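Local coordinates for superoxide dismutase (Chaetomium thermophilum, PDB 4BR6), which catalyses the dismutation of superoxide to hydrogen peroxide and oxygen at a manganese centre, probably protecting cells from toxic radicals, at residues 21-26 and 76-81; 72-77 and 124-129; 155-160 and 185-190. All coordinates share one frame; numbering follows the deposited sequence.

Interaction 1: 21-26 and 76-81. With MN3 (manganese (III) ion), chain I.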
loop_
_atom_site.group_PDB
_atom_site.type_symbol
_atom_site.label_atom_id
_atom_site.label_comp_id
_atom_site.label_asym_id
_atom_site.label_seq_id
_atom_site.Cartn_x
_atom_site.Cartn_y
_atom_site.Cartn_z
ATOM N N ARG B 21 28.981 -4.966 -14.981
ATOM C CA ARG B 21 28.195 -3.802 -15.365
ATOM C C ARG B 21 27.043 -3.589 -14.378
ATOM O O ARG B 21 26.783 -2.460 -13.964
ATOM C CB ARG B 21 27.682 -3.901 -16.809
ATOM C CG ARG B 21 26.907 -2.664 -17.277
ATOM C CD ARG B 21 27.690 -1.365 -17.063
ATOM N NE ARG B 21 27.155 -0.228 -17.828
ATOM C CZ ARG B 21 27.618 1.020 -17.740
ATOM N NH1 ARG B 21 28.609 1.317 -16.915
ATOM N NH2 ARG B 21 27.083 1.984 -18.474
ATOM N N ILE B 22 26.364 -4.670 -13.997
ATOM C CA ILE B 22 25.280 -4.577 -13.033
ATOM C C ILE B 22 25.804 -4.002 -11.728
ATOM O O ILE B 22 25.280 -3.009 -11.232
ATOM C CB ILE B 22 24.616 -5.941 -12.782
ATOM C CG1 ILE B 22 23.792 -6.349 -14.009
ATOM C CG2 ILE B 22 23.726 -5.897 -11.527
ATOM C CD1 ILE B 22 23.209 -7.745 -13.956
ATOM N N MET B 23 26.851 -4.618 -11.189
ATOM C CA MET B 23 27.436 -4.185 -9.930
ATOM C C MET B 23 27.836 -2.710 -10.009
ATOM O O MET B 23 27.526 -1.927 -9.116
ATOM C CB MET B 23 28.656 -5.034 -9.573
ATOM C CG MET B 23 28.351 -6.476 -9.163
ATOM S SD MET B 23 27.282 -6.668 -7.709
ATOM C CE MET B 23 28.160 -5.713 -6.472
ATOM N N GLU B 24 28.509 -2.338 -11.093
ATOM C CA GLU B 24 28.953 -0.958 -11.294
ATOM C C GLU B 24 27.799 0.041 -11.229
ATOM O O GLU B 24 27.850 1.022 -10.476
ATOM C CB GLU B 24 29.684 -0.809 -12.637
ATOM C CG GLU B 24 29.970 0.653 -13.018
ATOM C CD GLU B 24 30.940 0.789 -14.172
ATOM O OE1 GLU B 24 30.569 0.403 -15.300
ATOM O OE2 GLU B 24 32.067 1.283 -13.946
ATOM N N LEU B 25 26.765 -0.215 -12.024
ATOM C CA LEU B 25 25.572 0.628 -12.057
ATOM C C LEU B 25 24.850 0.633 -10.717
ATOM O O LEU B 25 24.493 1.679 -10.184
ATOM C CB LEU B 25 24.592 0.108 -13.109
ATOM C CG LEU B 25 24.940 0.290 -14.584
ATOM C CD1 LEU B 25 23.870 -0.360 -15.450
ATOM C CD2 LEU B 25 25.072 1.752 -14.924
ATOM N N HIS B 26 24.602 -0.563 -10.204
ATOM C CA HIS B 26 23.866 -0.747 -8.964
ATOM C C HIS B 26 24.456 0.082 -7.818
ATOM O O HIS B 26 23.720 0.618 -6.988
ATOM C CB HIS B 26 23.912 -2.220 -8.592
ATOM C CG HIS B 26 22.744 -2.693 -7.797
ATOM N ND1 HIS B 26 22.554 -4.024 -7.501
ATOM C CD2 HIS B 26 21.698 -2.032 -7.245
ATOM C CE1 HIS B 26 21.451 -4.160 -6.789
ATOM N NE2 HIS B 26 20.913 -2.967 -6.623
ATOM N N LEU B 76 23.626 -2.950 3.488
ATOM C CA LEU B 76 23.660 -4.328 3.964
ATOM C C LEU B 76 23.863 -5.339 2.832
ATOM O O LEU B 76 24.556 -6.329 3.015
ATOM C CB LEU B 76 22.377 -4.676 4.708
ATOM C CG LEU B 76 22.101 -3.913 5.998
ATOM C CD1 LEU B 76 20.762 -4.375 6.548
ATOM C CD2 LEU B 76 23.189 -4.114 7.017
ATOM N N PHE B 77 23.243 -5.096 1.679
ATOM C CA PHE B 77 23.372 -5.985 0.521
ATOM C C PHE B 77 24.848 -6.204 0.144
ATOM O O PHE B 77 25.305 -7.336 0.057
ATOM C CB PHE B 77 22.601 -5.421 -0.681
ATOM C CG PHE B 77 22.440 -6.389 -1.832
ATOM C CD1 PHE B 77 22.118 -7.723 -1.620
ATOM C CD2 PHE B 77 22.576 -5.949 -3.142
ATOM C CE1 PHE B 77 21.965 -8.587 -2.684
ATOM C CE2 PHE B 77 22.417 -6.826 -4.206
ATOM C CZ PHE B 77 22.110 -8.131 -3.976
ATOM N N TRP B 78 25.594 -5.123 -0.063
ATOM C CA TRP B 78 26.991 -5.247 -0.446
ATOM C C TRP B 78 27.778 -6.036 0.586
ATOM O O TRP B 78 28.654 -6.834 0.237
ATOM C CB TRP B 78 27.652 -3.879 -0.599
ATOM C CG TRP B 78 26.934 -2.895 -1.441
ATOM C CD1 TRP B 78 26.791 -1.584 -1.171
ATOM C CD2 TRP B 78 26.272 -3.124 -2.695
ATOM N NE1 TRP B 78 26.078 -0.978 -2.157
ATOM C CE2 TRP B 78 25.739 -1.898 -3.105
ATOM C CE3 TRP B 78 26.065 -4.242 -3.496
ATOM C CZ2 TRP B 78 25.022 -1.749 -4.285
ATOM C CZ3 TRP B 78 25.356 -4.094 -4.670
ATOM C CH2 TRP B 78 24.844 -2.860 -5.052
ATOM N N GLU B 79 27.464 -5.792 1.855
ATOM C CA GLU B 79 28.144 -6.449 2.958
ATOM C C GLU B 79 27.919 -7.950 2.979
ATOM O O GLU B 79 28.805 -8.683 3.425
ATOM C CB GLU B 79 27.666 -5.881 4.287
ATOM C CG GLU B 79 28.075 -4.467 4.556
ATOM C CD GLU B 79 27.596 -4.016 5.922
ATOM O OE1 GLU B 79 26.864 -4.798 6.573
ATOM O OE2 GLU B 79 27.939 -2.898 6.349
ATOM N N ASN B 80 26.746 -8.415 2.531
ATOM C CA ASN B 80 26.500 -9.869 2.498
ATOM C C ASN B 80 26.720 -10.486 1.117
ATOM O O ASN B 80 26.146 -11.510 0.775
ATOM C CB ASN B 80 25.172 -10.321 3.189
ATOM C CG ASN B 80 23.887 -9.944 2.427
ATOM O OD1 ASN B 80 23.003 -9.288 2.985
ATOM N ND2 ASN B 80 23.750 -10.416 1.188
ATOM N N LEU B 81 27.591 -9.841 0.346
ATOM C CA LEU B 81 28.052 -10.360 -0.933
ATOM C C LEU B 81 29.582 -10.437 -0.885
ATOM O O LEU B 81 30.238 -9.550 -0.337
ATOM C CB LEU B 81 27.631 -9.465 -2.107
ATOM C CG LEU B 81 26.159 -9.429 -2.535
ATOM C CD1 LEU B 81 25.969 -8.430 -3.641
ATOM C CD2 LEU B 81 25.651 -10.798 -2.980
HETATM MN MN MN3 I . 18.764 -2.313 -5.786
HETATM O O HOH W 1 16.516 -1.221 -5.459
#
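W78 drives the edge of its six-membered ring at one face of the H26 imidazole, an edge-to-face pair with planes at 87°. Its CH2 is the atom that lands, 3.5 Å from H26 CG and set toward the rim of the imidazole. The F77 ring meets the same imidazole obliquely, F77 CE2 lying 3.8 Å from H26 CE1. H26 CG stands anti to the backbone N (chi1 -152°), which carries the ring off helix 20-50 toward helix 61-79, and H26 NE2 binds the manganese at 2.4 Å. This aromatic cluster joins the two long helices of the alpha-hairpin domain of iron/manganese superoxide dismutases and backs the first metal ligand. An alanine in place of W78 would probably open a gap against the imidazole face, make H26 freer to shift, and deprive H31 ND1 of its indole NE1 partner. Away from the metal the packing thins: the M23 chain, bent at chi2 and chi3, brings CE to 3.7 Å from W78 CZ3, whereas M23 CE and L81 CD1 are 4.5 Å apart. On the exposed side of helix 20-50, R21 NH1 forms a salt bridge with E24 OE1 (2.7 Å), and R21 NE reaches E171 of the second subunit.

Interaction 2: 72-77 and 124-129. With MN3 (manganese (III) ion), chain I.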
loop_
_atom_site.group_PDB
_atom_site.type_symbol
_atom_site.label_atom_id
_atom_site.label_comp_id
_atom_site.label_asym_id
_atom_site.label_seq_id
_atom_site.Cartn_x
_atom_site.Cartn_y
_atom_site.Cartn_z
ATOM N N LEU B 72 20.090 2.063 3.427
ATOM C CA LEU B 72 20.270 0.955 4.382
ATOM C C LEU B 72 20.322 -0.409 3.706
ATOM O O LEU B 72 21.150 -1.258 4.046
ATOM C CB LEU B 72 19.137 0.921 5.424
ATOM C CG LEU B 72 19.035 -0.343 6.308
ATOM C CD1 LEU B 72 20.292 -0.596 7.151
ATOM C CD2 LEU B 72 17.809 -0.290 7.211
ATOM N N ASN B 73 19.394 -0.626 2.787
ATOM C CA ASN B 73 19.213 -1.928 2.175
ATOM C C ASN B 73 20.371 -2.292 1.307
ATOM O O ASN B 73 20.855 -3.416 1.359
ATOM C CB ASN B 73 17.947 -1.968 1.327
ATOM C CG ASN B 73 16.698 -1.895 2.150
ATOM O OD1 ASN B 73 16.699 -2.183 3.345
ATOM N ND2 ASN B 73 15.612 -1.530 1.508
ATOM N N HIS B 74 20.812 -1.349 0.492
ATOM C CA HIS B 74 21.966 -1.604 -0.356
ATOM C C HIS B 74 23.245 -1.705 0.453
ATOM O O HIS B 74 24.122 -2.501 0.115
ATOM C CB HIS B 74 22.094 -0.537 -1.422
ATOM C CG HIS B 74 20.968 -0.555 -2.400
ATOM N ND1 HIS B 74 19.756 0.035 -2.136
ATOM C CD2 HIS B 74 20.853 -1.137 -3.611
ATOM C CE1 HIS B 74 18.948 -0.151 -3.165
ATOM N NE2 HIS B 74 19.592 -0.853 -4.076
ATOM N N THR B 75 23.357 -0.904 1.506
ATOM C CA THR B 75 24.521 -0.993 2.379
ATOM C C THR B 75 24.683 -2.408 2.893
ATOM O O THR B 75 25.754 -3.001 2.761
ATOM C CB THR B 75 24.442 -0.029 3.563
ATOM O OG1 THR B 75 24.636 1.304 3.076
ATOM C CG2 THR B 75 25.531 -0.349 4.589
ATOM N N LEU B 76 23.626 -2.950 3.488
ATOM C CA LEU B 76 23.660 -4.328 3.964
ATOM C C LEU B 76 23.863 -5.339 2.832
ATOM O O LEU B 76 24.556 -6.329 3.015
ATOM C CB LEU B 76 22.377 -4.676 4.708
ATOM C CG LEU B 76 22.101 -3.913 5.998
ATOM C CD1 LEU B 76 20.762 -4.375 6.548
ATOM C CD2 LEU B 76 23.189 -4.114 7.017
ATOM N N PHE B 77 23.243 -5.096 1.679
ATOM C CA PHE B 77 23.372 -5.985 0.521
ATOM C C PHE B 77 24.848 -6.204 0.144
ATOM O O PHE B 77 25.305 -7.336 0.057
ATOM C CB PHE B 77 22.601 -5.421 -0.681
ATOM C CG PHE B 77 22.440 -6.389 -1.832
ATOM C CD1 PHE B 77 22.118 -7.723 -1.620
ATOM C CD2 PHE B 77 22.576 -5.949 -3.142
ATOM C CE1 PHE B 77 21.965 -8.587 -2.684
ATOM C CE2 PHE B 77 22.417 -6.826 -4.206
ATOM C CZ PHE B 77 22.110 -8.131 -3.976
ATOM N N SER B 124 8.605 -4.230 -7.372
ATOM C CA SER B 124 9.974 -4.130 -6.885
ATOM C C SER B 124 10.022 -4.480 -5.414
ATOM O O SER B 124 9.141 -4.098 -4.669
ATOM C CB SER B 124 10.493 -2.711 -7.034
ATOM O OG SER B 124 10.409 -2.274 -8.378
ATOM N N GLY B 125 11.061 -5.165 -4.965
ATOM C CA GLY B 125 11.122 -5.501 -3.562
ATOM C C GLY B 125 12.359 -6.280 -3.178
ATOM O O GLY B 125 13.255 -6.486 -3.991
ATOM N N TRP B 126 12.388 -6.709 -1.921
ATOM C CA TRP B 126 13.537 -7.350 -1.334
ATOM C C TRP B 126 13.029 -8.535 -0.552
ATOM O O TRP B 126 11.954 -8.460 0.035
ATOM C CB TRP B 126 14.194 -6.414 -0.324
ATOM C CG TRP B 126 14.985 -5.291 -0.900
ATOM C CD1 TRP B 126 14.510 -4.101 -1.353
ATOM C CD2 TRP B 126 16.405 -5.244 -1.066
ATOM N NE1 TRP B 126 15.544 -3.317 -1.803
ATOM C CE2 TRP B 126 16.717 -3.998 -1.639
ATOM C CE3 TRP B 126 17.440 -6.132 -0.786
ATOM C CZ2 TRP B 126 18.016 -3.622 -1.932
ATOM C CZ3 TRP B 126 18.727 -5.755 -1.083
ATOM C CH2 TRP B 126 19.004 -4.513 -1.646
ATOM N N ALA B 127 13.813 -9.606 -0.503
ATOM C CA ALA B 127 13.580 -10.663 0.487
ATOM C C ALA B 127 14.751 -10.693 1.469
ATOM O O ALA B 127 15.905 -10.450 1.089
ATOM C CB ALA B 127 13.387 -12.033 -0.172
ATOM N N TRP B 128 14.429 -10.987 2.728
ATOM C CA TRP B 128 15.394 -11.000 3.812
ATOM C C TRP B 128 15.226 -12.241 4.653
ATOM O O TRP B 128 14.106 -12.681 4.889
ATOM C CB TRP B 128 15.184 -9.806 4.729
ATOM C CG TRP B 128 15.376 -8.481 4.052
ATOM C CD1 TRP B 128 14.459 -7.779 3.341
ATOM C CD2 TRP B 128 16.582 -7.713 4.026
ATOM N NE1 TRP B 128 15.014 -6.611 2.873
ATOM C CE2 TRP B 128 16.317 -6.551 3.278
ATOM C CE3 TRP B 128 17.859 -7.897 4.560
ATOM C CZ2 TRP B 128 17.279 -5.582 3.052
ATOM C CZ3 TRP B 128 18.814 -6.929 4.337
ATOM C CH2 TRP B 128 18.519 -5.789 3.590
ATOM N N LEU B 129 16.350 -12.802 5.090
ATOM C CA LEU B 129 16.388 -13.630 6.279
ATOM C C LEU B 129 16.473 -12.656 7.453
ATOM O O LEU B 129 17.380 -11.824 7.506
ATOM C CB LEU B 129 17.627 -14.527 6.271
ATOM C CG LEU B 129 17.943 -15.290 7.562
ATOM C CD1 LEU B 129 16.796 -16.216 7.945
ATOM C CD2 LEU B 129 19.237 -16.065 7.396
HETATM MN MN MN3 I . 18.764 -2.313 -5.786
HETATM O O HOH W 1 16.516 -1.221 -5.459
#
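The indole of W126 has N73 and W128 over one face and H74 and F77 at its edge. N73 CB sits above the six-membered ring in a CH-pi contact, 4.0 Å from the centroid and 24° off the ring normal; on this face W128 CZ2 also lies near the rim. The arrangement joins helix 61-79 of the alpha-hairpin domain to strand 125-132, the middle strand of the three-stranded antiparallel sheet in the C-terminal domain, and so forms part of the domain interface around manganese. W126 turns its edge to the faces of two rings, both nearly perpendicular to the indole. Its CZ2 stands over the centre of the H74 imidazole, 3.8 Å from H74 CE1. The other edge-to-face pair is with F77, whose CG, anti to the backbone N (chi1 -168°), lies 3.8 Å from W126 CZ3. H74 thus has carbon against one face while NE2 binds the metal at 2.4 Å and ND1 is hydrogen-bonded to G70 O; together these are likely to restrict rotation of the imidazole. Q146 OE1 takes hydrogen bonds from both W126 NE1 and N73 ND2, tying the indole to the amide beside it through a third residue. W128, two residues along the strand, points to the helix as W126 does. There its CZ3 packs on L76 CD1 at 3.9 Å, and its CZ2 lies 3.5 Å from N73 OD1, the amide and indole planes turned 54° apart.

Interaction 3: 155-160 and 185-190. With MN3 (manganese (III) ion), chain I.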
loop_
_atom_site.group_PDB
_atom_site.type_symbol
_atom_site.label_atom_id
_atom_site.label_comp_id
_atom_site.label_asym_id
_atom_site.label_seq_id
_atom_site.Cartn_x
_atom_site.Cartn_y
_atom_site.Cartn_z
ATOM N N PRO B 155 17.404 -7.420 10.179
ATOM C CA PRO B 155 17.784 -8.118 8.944
ATOM C C PRO B 155 19.173 -8.768 9.056
ATOM O O PRO B 155 20.062 -8.171 9.661
ATOM C CB PRO B 155 17.769 -6.997 7.899
ATOM C CG PRO B 155 18.035 -5.734 8.687
ATOM C CD PRO B 155 17.422 -5.952 10.028
ATOM N N LEU B 156 19.352 -9.953 8.476
ATOM C CA LEU B 156 20.620 -10.671 8.562
ATOM C C LEU B 156 21.212 -10.929 7.173
ATOM O O LEU B 156 22.421 -10.978 6.997
ATOM C CB LEU B 156 20.429 -12.010 9.272
ATOM C CG LEU B 156 19.954 -12.017 10.720
ATOM C CD1 LEU B 156 20.066 -13.438 11.258
ATOM C CD2 LEU B 156 20.720 -11.027 11.613
ATOM N N MET B 157 20.350 -11.145 6.193
ATOM C CA MET B 157 20.808 -11.471 4.854
ATOM C C MET B 157 19.727 -11.056 3.871
ATOM O O MET B 157 18.610 -11.543 3.955
ATOM C CB MET B 157 21.083 -12.973 4.755
ATOM C CG MET B 157 21.860 -13.392 3.522
ATOM S SD MET B 157 20.915 -13.243 1.994
ATOM C CE MET B 157 19.839 -14.689 2.097
ATOM N N GLY B 158 20.062 -10.153 2.956
ATOM C CA GLY B 158 19.110 -9.663 1.977
ATOM C C GLY B 158 19.480 -10.016 0.551
ATOM O O GLY B 158 20.659 -10.131 0.216
ATOM N N ILE B 159 18.452 -10.222 -0.271
ATOM C CA ILE B 159 18.588 -10.351 -1.713
ATOM C C ILE B 159 17.636 -9.372 -2.403
ATOM O O ILE B 159 16.422 -9.397 -2.186
ATOM C CB ILE B 159 18.267 -11.780 -2.182
ATOM C CG1 ILE B 159 19.240 -12.762 -1.516
ATOM C CG2 ILE B 159 18.350 -11.869 -3.701
ATOM C CD1 ILE B 159 18.976 -14.252 -1.775
ATOM N N ASP B 160 18.210 -8.504 -3.226
ATOM C CA ASP B 160 17.489 -7.463 -3.944
ATOM C C ASP B 160 16.744 -8.065 -5.128
ATOM O O ASP B 160 17.342 -8.792 -5.919
ATOM C CB ASP B 160 18.525 -6.489 -4.459
ATOM C CG ASP B 160 17.934 -5.274 -5.096
ATOM O OD1 ASP B 160 16.699 -5.083 -5.130
ATOM O OD2 ASP B 160 18.755 -4.492 -5.559
ATOM N N ILE B 185 26.957 -15.165 -1.647
ATOM C CA ILE B 185 26.469 -14.666 -0.350
ATOM C C ILE B 185 27.523 -14.808 0.744
ATOM O O ILE B 185 28.005 -15.900 0.986
ATOM C CB ILE B 185 25.202 -15.429 0.133
ATOM C CG1 ILE B 185 24.060 -15.249 -0.865
ATOM C CG2 ILE B 185 24.768 -14.956 1.527
ATOM C CD1 ILE B 185 23.657 -13.807 -1.090
ATOM N N ASN B 186 27.855 -13.710 1.426
ATOM C CA ASN B 186 28.850 -13.756 2.496
ATOM C C ASN B 186 28.255 -14.237 3.827
ATOM O O ASN B 186 27.734 -13.444 4.603
ATOM C CB ASN B 186 29.520 -12.394 2.695
ATOM C CG ASN B 186 30.750 -12.481 3.571
ATOM O OD1 ASN B 186 30.869 -13.395 4.378
ATOM N ND2 ASN B 186 31.687 -11.551 3.395
ATOM N N TRP B 187 28.367 -15.536 4.106
ATOM C CA TRP B 187 27.746 -16.103 5.301
ATOM C C TRP B 187 28.533 -15.795 6.553
ATOM O O TRP B 187 28.076 -16.056 7.654
ATOM C CB TRP B 187 27.531 -17.609 5.172
ATOM C CG TRP B 187 26.455 -17.910 4.198
ATOM C CD1 TRP B 187 26.600 -18.435 2.960
ATOM C CD2 TRP B 187 25.060 -17.653 4.366
ATOM N NE1 TRP B 187 25.381 -18.538 2.343
ATOM C CE2 TRP B 187 24.420 -18.061 3.186
ATOM C CE3 TRP B 187 24.291 -17.114 5.400
ATOM C CZ2 TRP B 187 23.052 -17.960 3.016
ATOM C CZ3 TRP B 187 22.939 -17.018 5.225
ATOM C CH2 TRP B 187 22.331 -17.438 4.045
ATOM N N LYS B 188 29.715 -15.219 6.388
ATOM C CA LYS B 188 30.475 -14.745 7.535
ATOM C C LYS B 188 29.873 -13.428 8.030
ATOM O O LYS B 188 29.746 -13.201 9.226
ATOM C CB LYS B 188 31.954 -14.603 7.172
ATOM C CG LYS B 188 32.804 -13.888 8.204
ATOM C CD LYS B 188 34.268 -14.332 8.155
ATOM C CE LYS B 188 34.821 -14.409 6.745
ATOM N NZ LYS B 188 34.693 -13.132 5.997
ATOM N N THR B 189 29.468 -12.567 7.108
ATOM C CA THR B 189 28.790 -11.329 7.503
ATOM C C THR B 189 27.480 -11.656 8.215
ATOM O O THR B 189 27.160 -11.066 9.234
ATOM C CB THR B 189 28.474 -10.435 6.292
ATOM O OG1 THR B 189 29.689 -10.056 5.651
ATOM C CG2 THR B 189 27.730 -9.186 6.712
ATOM N N VAL B 190 26.717 -12.588 7.655
ATOM C CA VAL B 190 25.416 -12.956 8.216
ATOM C C VAL B 190 25.552 -13.455 9.646
ATOM O O VAL B 190 24.754 -13.112 10.501
ATOM C CB VAL B 190 24.738 -14.058 7.374
ATOM C CG1 VAL B 190 23.379 -14.451 7.971
ATOM C CG2 VAL B 190 24.607 -13.600 5.933
HETATM MN MN MN3 I . 18.764 -2.313 -5.786
HETATM O O HOH W 1 16.516 -1.221 -5.459
#
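Segments 155-160 and 185-190 come closest at L156 and V190, whose CA atoms are 5.3 Å apart, and L156 and M157 together face L129 in a classic beta bulge. V190 spreads its two methyls over this bulge: CG2 lies 3.6 Å from L156 O, and CG1 packs on L156 CB at 4.0 Å. The carbonyl of L156 is not left to carbon alone, since R193 NH1 hydrogen-bonds to it. M157 carries most of the remaining packing. With CG anti to the backbone N (chi1 -167°), its chain heads for the helix, and CG comes 3.7 Å from V190 CG2 and 3.9 Å from I185 CG2. W187 adds its ring tip, CH2 approaching M157 CG obliquely at 4.1 Å. The contact fastens the C-terminal helix to an outer strand of the antiparallel sheet, within the C-terminal domain of the iron/manganese superoxide dismutase fold. N186 is the N-cap: its OD1 accepts from K188 N (2.9 Å) and from T189 N, the latter donor well above the carbonyl plane. At the far end of the strand segment D160 turns to the active site, where OD2 binds manganese at 2.2 Å and OD1 accepts from W162 N.

In the fold
Interactions 1 and 2 share helix 61-79, overlapping at L76 and F77, with centres about 11 Å apart. Interaction 3 opens later in the chain, its centre about 9 Å from that of interaction 2 and 12 Å from that of interaction 1; its strand 153-160 neighbours strand 125-132 of interaction 2, the two joined by backbone hydrogen bonds from L129 to L156 and M157. Interaction 1 lies within the alpha-hairpin domain, interaction 2 bridges to the C-terminal domain, and interaction 3 lies within the latter. Each supplies one manganese ligand, H26, H74 and D160 in turn, and H164 completes the four protein ligands. The metal site is therefore assembled from both domains.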